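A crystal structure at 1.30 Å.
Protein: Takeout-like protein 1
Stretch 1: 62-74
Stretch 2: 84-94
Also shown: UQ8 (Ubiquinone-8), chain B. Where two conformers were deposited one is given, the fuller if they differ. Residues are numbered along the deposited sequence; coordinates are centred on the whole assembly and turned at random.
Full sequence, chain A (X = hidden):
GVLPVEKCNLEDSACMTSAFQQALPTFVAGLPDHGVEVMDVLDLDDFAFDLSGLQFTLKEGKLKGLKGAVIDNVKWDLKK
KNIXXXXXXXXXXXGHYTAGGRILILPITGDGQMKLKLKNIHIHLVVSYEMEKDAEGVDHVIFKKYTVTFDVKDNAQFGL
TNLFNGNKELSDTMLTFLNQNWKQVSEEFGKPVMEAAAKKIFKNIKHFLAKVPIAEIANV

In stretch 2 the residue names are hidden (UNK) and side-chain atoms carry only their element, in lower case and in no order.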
# COMPACT_ATOMS: atom_id res chain seq x y z
N LYS A 62 -9.62 2.53 5.21
CA LYS A 62 -9.61 3.02 3.86
C LYS A 62 -8.27 3.64 3.54
O LYS A 62 -7.77 4.45 4.31
CB LYS A 62 -10.61 4.15 3.74
CG LYS A 62 -12.03 3.86 4.15
CD LYS A 62 -12.73 2.98 3.26
CE LYS A 62 -14.25 2.94 3.65
NZ LYS A 62 -15.04 2.36 2.55
N LEU A 63 -7.75 3.31 2.38
CA LEU A 63 -6.50 3.90 1.87
C LEU A 63 -6.82 4.69 0.61
O LEU A 63 -7.28 4.11 -0.37
CB LEU A 63 -5.45 2.82 1.57
CG LEU A 63 -4.20 3.36 0.82
CD1 LEU A 63 -3.36 4.16 1.76
CD2 LEU A 63 -3.40 2.19 0.21
N LYS A 64 -6.57 6.01 0.66
CA LYS A 64 -6.77 6.87 -0.48
C LYS A 64 -5.44 7.35 -0.97
O LYS A 64 -4.55 7.66 -0.19
CB LYS A 64 -7.67 8.05 -0.13
CG LYS A 64 -8.11 8.93 -1.37
CD LYS A 64 -9.25 9.99 -1.07
CE LYS A 64 -9.34 11.10 -2.15
NZ LYS A 64 -10.34 12.22 -1.95
N GLY A 65 -5.29 7.44 -2.29
CA GLY A 65 -4.17 8.09 -2.92
C GLY A 65 -3.43 7.29 -3.96
O GLY A 65 -2.61 7.87 -4.71
N LEU A 66 -3.68 5.98 -4.08
CA LEU A 66 -2.93 5.18 -5.06
C LEU A 66 -3.13 5.67 -6.51
O LEU A 66 -2.23 5.53 -7.31
CB LEU A 66 -3.25 3.69 -4.95
CG LEU A 66 -2.30 2.68 -5.59
CD1 LEU A 66 -0.86 2.85 -5.08
CD2 LEU A 66 -2.79 1.26 -5.28
N LYS A 67 -4.28 6.25 -6.82
CA LYS A 67 -4.56 6.75 -8.19
C LYS A 67 -3.51 7.76 -8.61
O LYS A 67 -3.24 7.94 -9.80
CB LYS A 67 -5.94 7.43 -8.25
CG LYS A 67 -6.36 7.93 -9.61
CD LYS A 67 -7.85 8.25 -9.68
CE LYS A 67 -8.25 9.51 -8.92
NZ LYS A 67 -9.73 9.82 -9.12
N GLY A 68 -2.99 8.50 -7.63
CA GLY A 68 -2.06 9.60 -7.84
C GLY A 68 -0.60 9.24 -7.70
O GLY A 68 0.27 10.12 -7.72
N ALA A 69 -0.32 7.95 -7.56
CA ALA A 69 1.04 7.53 -7.38
C ALA A 69 1.90 7.83 -8.61
O ALA A 69 1.41 7.76 -9.73
CB ALA A 69 1.14 6.07 -7.05
N VAL A 70 3.16 8.16 -8.35
CA VAL A 70 4.16 8.43 -9.38
C VAL A 70 5.09 7.23 -9.40
O VAL A 70 5.70 6.88 -8.38
CB VAL A 70 4.91 9.70 -9.11
CG1 VAL A 70 5.98 9.92 -10.15
CG2 VAL A 70 3.92 10.88 -9.12
N ILE A 71 5.21 6.57 -10.56
CA ILE A 71 6.09 5.46 -10.74
C ILE A 71 7.47 5.98 -11.06
O ILE A 71 7.68 6.62 -12.09
CB ILE A 71 5.63 4.49 -11.84
CG1 ILE A 71 4.18 4.09 -11.68
CG2 ILE A 71 6.54 3.27 -11.89
CD1 ILE A 71 3.86 3.36 -10.41
N ASP A 72 8.45 5.69 -10.21
CA ASP A 72 9.80 6.16 -10.38
C ASP A 72 10.60 5.25 -11.28
O ASP A 72 11.40 5.74 -12.10
CB ASP A 72 10.48 6.38 -9.03
CG ASP A 72 9.77 7.41 -8.20
OD1 ASP A 72 9.65 8.57 -8.67
OD2 ASP A 72 9.27 7.08 -7.09
N ASN A 73 10.41 3.95 -11.15
CA ASN A 73 11.13 2.98 -11.93
C ASN A 73 10.48 1.62 -11.89
O ASN A 73 9.98 1.22 -10.87
CB ASN A 73 12.58 2.83 -11.45
CG ASN A 73 13.47 2.17 -12.51
OD1 ASN A 73 13.59 2.68 -13.62
ND2 ASN A 73 14.04 1.02 -12.19
N VAL A 74 10.55 0.91 -13.02
CA VAL A 74 10.18 -0.49 -13.13
C VAL A 74 11.35 -1.22 -13.78
O VAL A 74 11.79 -0.80 -14.87
CB VAL A 74 8.92 -0.74 -13.95
CG1 VAL A 74 8.66 -2.23 -14.06
CG2 VAL A 74 7.71 0.03 -13.34
N UNK A 84 11.13 -5.21 -9.94
CA UNK A 84 11.29 -4.20 -8.91
C UNK A 84 10.58 -2.95 -9.35
O UNK A 84 10.85 -2.44 -10.45
o UNK A 84 15.77 -5.55 -7.35
c UNK A 84 12.75 -3.87 -8.68
c UNK A 84 13.58 -5.03 -8.17
c UNK A 84 14.96 -4.63 -7.65
o UNK A 84 15.24 -3.41 -7.50
N UNK A 85 9.68 -2.45 -8.48
CA UNK A 85 8.90 -1.25 -8.74
C UNK A 85 9.14 -0.26 -7.59
O UNK A 85 8.92 -0.57 -6.41
c UNK A 85 6.66 -0.31 -9.24
c UNK A 85 7.07 -2.68 -9.85
c UNK A 85 7.37 -1.54 -8.85
N UNK A 86 9.60 0.93 -7.96
CA UNK A 86 9.80 2.02 -7.02
C UNK A 86 8.78 3.09 -7.36
O UNK A 86 8.64 3.48 -8.51
o UNK A 86 13.03 1.13 -7.50
c UNK A 86 11.21 2.60 -7.18
o UNK A 86 12.29 1.49 -5.48
c UNK A 86 12.25 1.68 -6.70
N UNK A 87 8.02 3.54 -6.37
CA UNK A 87 7.04 4.60 -6.60
C UNK A 87 6.84 5.43 -5.34
O UNK A 87 7.30 5.05 -4.27
c UNK A 87 3.65 1.34 -4.49
c UNK A 87 3.94 3.49 -5.40
c UNK A 87 4.71 0.84 -5.25
c UNK A 87 5.69 4.02 -7.10
c UNK A 87 5.00 3.06 -6.16
c UNK A 87 3.24 2.62 -4.57
c UNK A 87 5.40 1.72 -6.09
N UNK A 88 6.13 6.53 -5.48
CA UNK A 88 5.82 7.36 -4.34
C UNK A 88 4.49 8.04 -4.49
O UNK A 88 3.94 8.11 -5.59
n UNK A 88 6.96 11.20 -6.44
c UNK A 88 6.52 10.64 -5.25
c UNK A 88 6.95 8.37 -4.08
n UNK A 88 7.84 9.24 -6.29
c UNK A 88 7.76 10.33 -7.04
c UNK A 88 7.08 9.41 -5.15
N UNK A 89 3.94 8.49 -3.36
CA UNK A 89 2.63 9.13 -3.36
C UNK A 89 2.38 9.84 -2.04
O UNK A 89 3.12 9.64 -1.08
c UNK A 89 -0.09 6.47 -2.63
c UNK A 89 1.53 8.09 -3.58
c UNK A 89 2.34 6.01 -2.38
c UNK A 89 1.29 7.08 -2.44
N UNK A 90 1.39 10.72 -2.05
CA UNK A 90 0.72 11.15 -0.84
C UNK A 90 -0.46 10.26 -0.62
O UNK A 90 -1.14 9.89 -1.56
c UNK A 90 0.25 12.61 -0.94
o UNK A 90 1.05 14.75 -1.55
c UNK A 90 1.39 13.61 -1.13
o UNK A 90 2.56 13.28 -0.87
N UNK A 91 -0.73 9.89 0.64
CA UNK A 91 -1.84 8.99 0.91
C UNK A 91 -2.50 9.36 2.20
O UNK A 91 -1.93 10.06 3.03
c UNK A 91 -1.31 7.60 1.02
N UNK A 92 -3.71 8.86 2.35
CA UNK A 92 -4.42 9.00 3.60
C UNK A 92 -4.95 7.63 4.01
O UNK A 92 -5.40 6.86 3.17
o UNK A 92 -5.09 11.40 3.39
c UNK A 92 -6.33 10.11 4.84
c UNK A 92 -5.59 10.06 3.55
N UNK A 93 -4.87 7.34 5.30
CA UNK A 93 -5.47 6.13 5.89
C UNK A 93 -6.51 6.58 6.91
O UNK A 93 -6.21 7.40 7.77
c UNK A 93 -3.26 4.95 5.63
c UNK A 93 -4.42 5.25 6.56
c UNK A 93 -5.08 3.97 7.04
N UNK A 94 -7.72 6.09 6.73
CA UNK A 94 -8.83 6.43 7.59
C UNK A 94 -9.49 5.20 8.14
O UNK A 94 -9.36 4.12 7.60
c UNK A 94 -10.10 10.81 5.25
c UNK A 94 -10.50 9.41 5.59
n UNK A 94 -10.95 11.48 4.21
c UNK A 94 -9.87 7.28 6.84
c UNK A 94 -9.37 8.64 6.35
C45 UQ8 B . -3.10 5.19 17.08
C44 UQ8 B . -1.58 5.34 17.21
C46 UQ8 B . -1.28 6.18 18.43
C43 UQ8 B . -0.92 5.93 15.98
C42 UQ8 B . -1.45 5.28 14.70
C41 UQ8 B . -0.93 3.85 14.61
C39 UQ8 B . -0.46 3.55 13.20
C40 UQ8 B . -1.03 2.38 12.40
C38 UQ8 B . 0.55 4.29 12.66
C37 UQ8 B . 1.07 4.12 11.38
C36 UQ8 B . 1.93 5.35 11.11
C34 UQ8 B . 2.43 5.42 9.68
C35 UQ8 B . 3.05 6.62 9.34
C33 UQ8 B . 2.21 4.39 8.78
C32 UQ8 B . 2.63 4.28 7.46
C31 UQ8 B . 1.64 3.34 6.72
C29 UQ8 B . 2.08 3.00 5.30
C30 UQ8 B . 3.57 2.63 5.00
C28 UQ8 B . 1.15 3.03 4.27
C27 UQ8 B . 1.43 2.75 2.93
C26 UQ8 B . 0.21 2.15 2.22
C24 UQ8 B . 0.45 2.07 0.71
C25 UQ8 B . 0.52 3.35 -0.14
C23 UQ8 B . 0.60 0.84 0.11
C22 UQ8 B . 0.82 0.58 -1.25
C21 UQ8 B . 1.10 -0.90 -1.48
C19 UQ8 B . 1.69 -1.25 -2.85
C20 UQ8 B . 2.11 -2.71 -2.96
C18 UQ8 B . 0.81 -0.80 -4.02
C17 UQ8 B . 1.39 -1.25 -5.37
C16 UQ8 B . 0.84 -0.45 -6.56
C14 UQ8 B . 1.16 -1.20 -7.85
C15 UQ8 B . 2.53 -1.89 -7.99
C13 UQ8 B . 0.24 -1.29 -8.89
C12 UQ8 B . 0.49 -1.98 -10.07
C11 UQ8 B . -0.29 -1.43 -11.28
C9 UQ8 B . 0.43 -1.77 -12.61
C10 UQ8 B . 1.46 -2.90 -12.45
C8 UQ8 B . -0.62 -2.11 -13.66
C7 UQ8 B . -0.61 -3.60 -14.05
C6 UQ8 B . 0.46 -3.95 -15.10
C1 UQ8 B . 1.24 -5.10 -14.94
C1M UQ8 B . 1.01 -5.89 -13.81
C2 UQ8 B . 2.22 -5.47 -15.86
O2 UQ8 B . 2.90 -6.49 -15.71
C3 UQ8 B . 2.44 -4.69 -16.98
O3 UQ8 B . 3.40 -5.05 -17.88
C3M UQ8 B . 2.86 -5.98 -18.82
C4 UQ8 B . 1.69 -3.53 -17.18
O4 UQ8 B . 1.92 -2.78 -18.29
C4M UQ8 B . 3.32 -2.43 -18.39
C5 UQ8 B . 0.71 -3.17 -16.24
O5 UQ8 B . 0.06 -2.14 -16.45
O HOH W 1 -1.71 10.32 -4.19
O HOH W 2 0.47 11.68 -4.68
O HOH W 3 12.96 -0.31 -9.84

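Position 84 carries three carbons in a chain, the third bearing two oxygens, and its side chain makes no contact with stretch 1; it is Glu84. At 85 one carbon carries two more, the beta-branched pattern of valine, and one of the two packs beside Val74 CG2: this is Val85, with CG1 4.2 Å from Val74 CG2.

Position 86 has two carbons, the second holding two oxygens, on the same face as the side chain of Asn73; it is Asp86. Its backbone N donates to Asn73 O (2.9 Å), while its O accepts from both Asp72 N (2.8 Å) and Asn73 N (3.2 Å), the mark of a beta bulge. A water accepts from Asn73 ND2 (2.9 Å) and donates to Asp86 OD2 (2.7 Å), tying the two side chains together.

At 87 a single carbon leads to a six-carbon ring with no heteroatom, packed against Ile71, Ala69 and Leu66: Phe87. Its CB lies 3.8 Å from Ile71 CD1, and its CD1 and CE1 reach Ala69 CB and Leu66 CD1, both at 4.1 Å. Its CZ comes within 3.5 Å of C17 of the ubiquinone tail.

Position 88 bears a five-membered ring of three carbons and two nitrogens, one nitrogen meeting Asp72 OD2 and one face covered by Val70 CB, so it is His88. ND1 donates to Asp72 OD2 at 2.7 Å, nearly straight at 173°, and Val70 CB lies 3.9 Å from the ring centroid.

Position 89 has four carbons, forked at the second, packed against Ala69 and Gly65; it is Leu89, whose CB is 4.0 Å from Ala69 CB and whose CD1 is 3.6 Å from Gly65 O. Position 90 shows two carbons and a terminal pair of oxygens, with no side-chain contact to stretch 1: Asp90. A lone carbon at 91, 4.1 Å from Leu63 CD1, defines Ala91.

At 92 one carbon carries an oxygen and a carbon, and the backbone N and O pair with Lys64 O and N, both at 2.9 Å, giving Thr92. Position 93 repeats the three-carbon fork, against Leu63: Val93, with CG2 4.0 Å from Leu63 CD1. At 94 four carbons in a row end in nitrogen and lead away, while the backbone pairs with that of Lys62: Lys94.

The contact consists of two antiparallel ladders separated by the turn of stretch 1. At Gly65 an ideal CB would lie 2.5 Å from Asp90 O, a clash, whereas a water bridges Gly65 O and Asp90 O, donating to each at 2.7 Å. Leu63, Ile71, Val74, Val85, Phe87 and Val93 share one face, where Leu63 and Phe87 meet the ubiquinone tail; the other carries the Val70–His88 pair and Lys62, Lys64 and Lys94.

Stretch 2 (84-94) EVDFHLDATVK
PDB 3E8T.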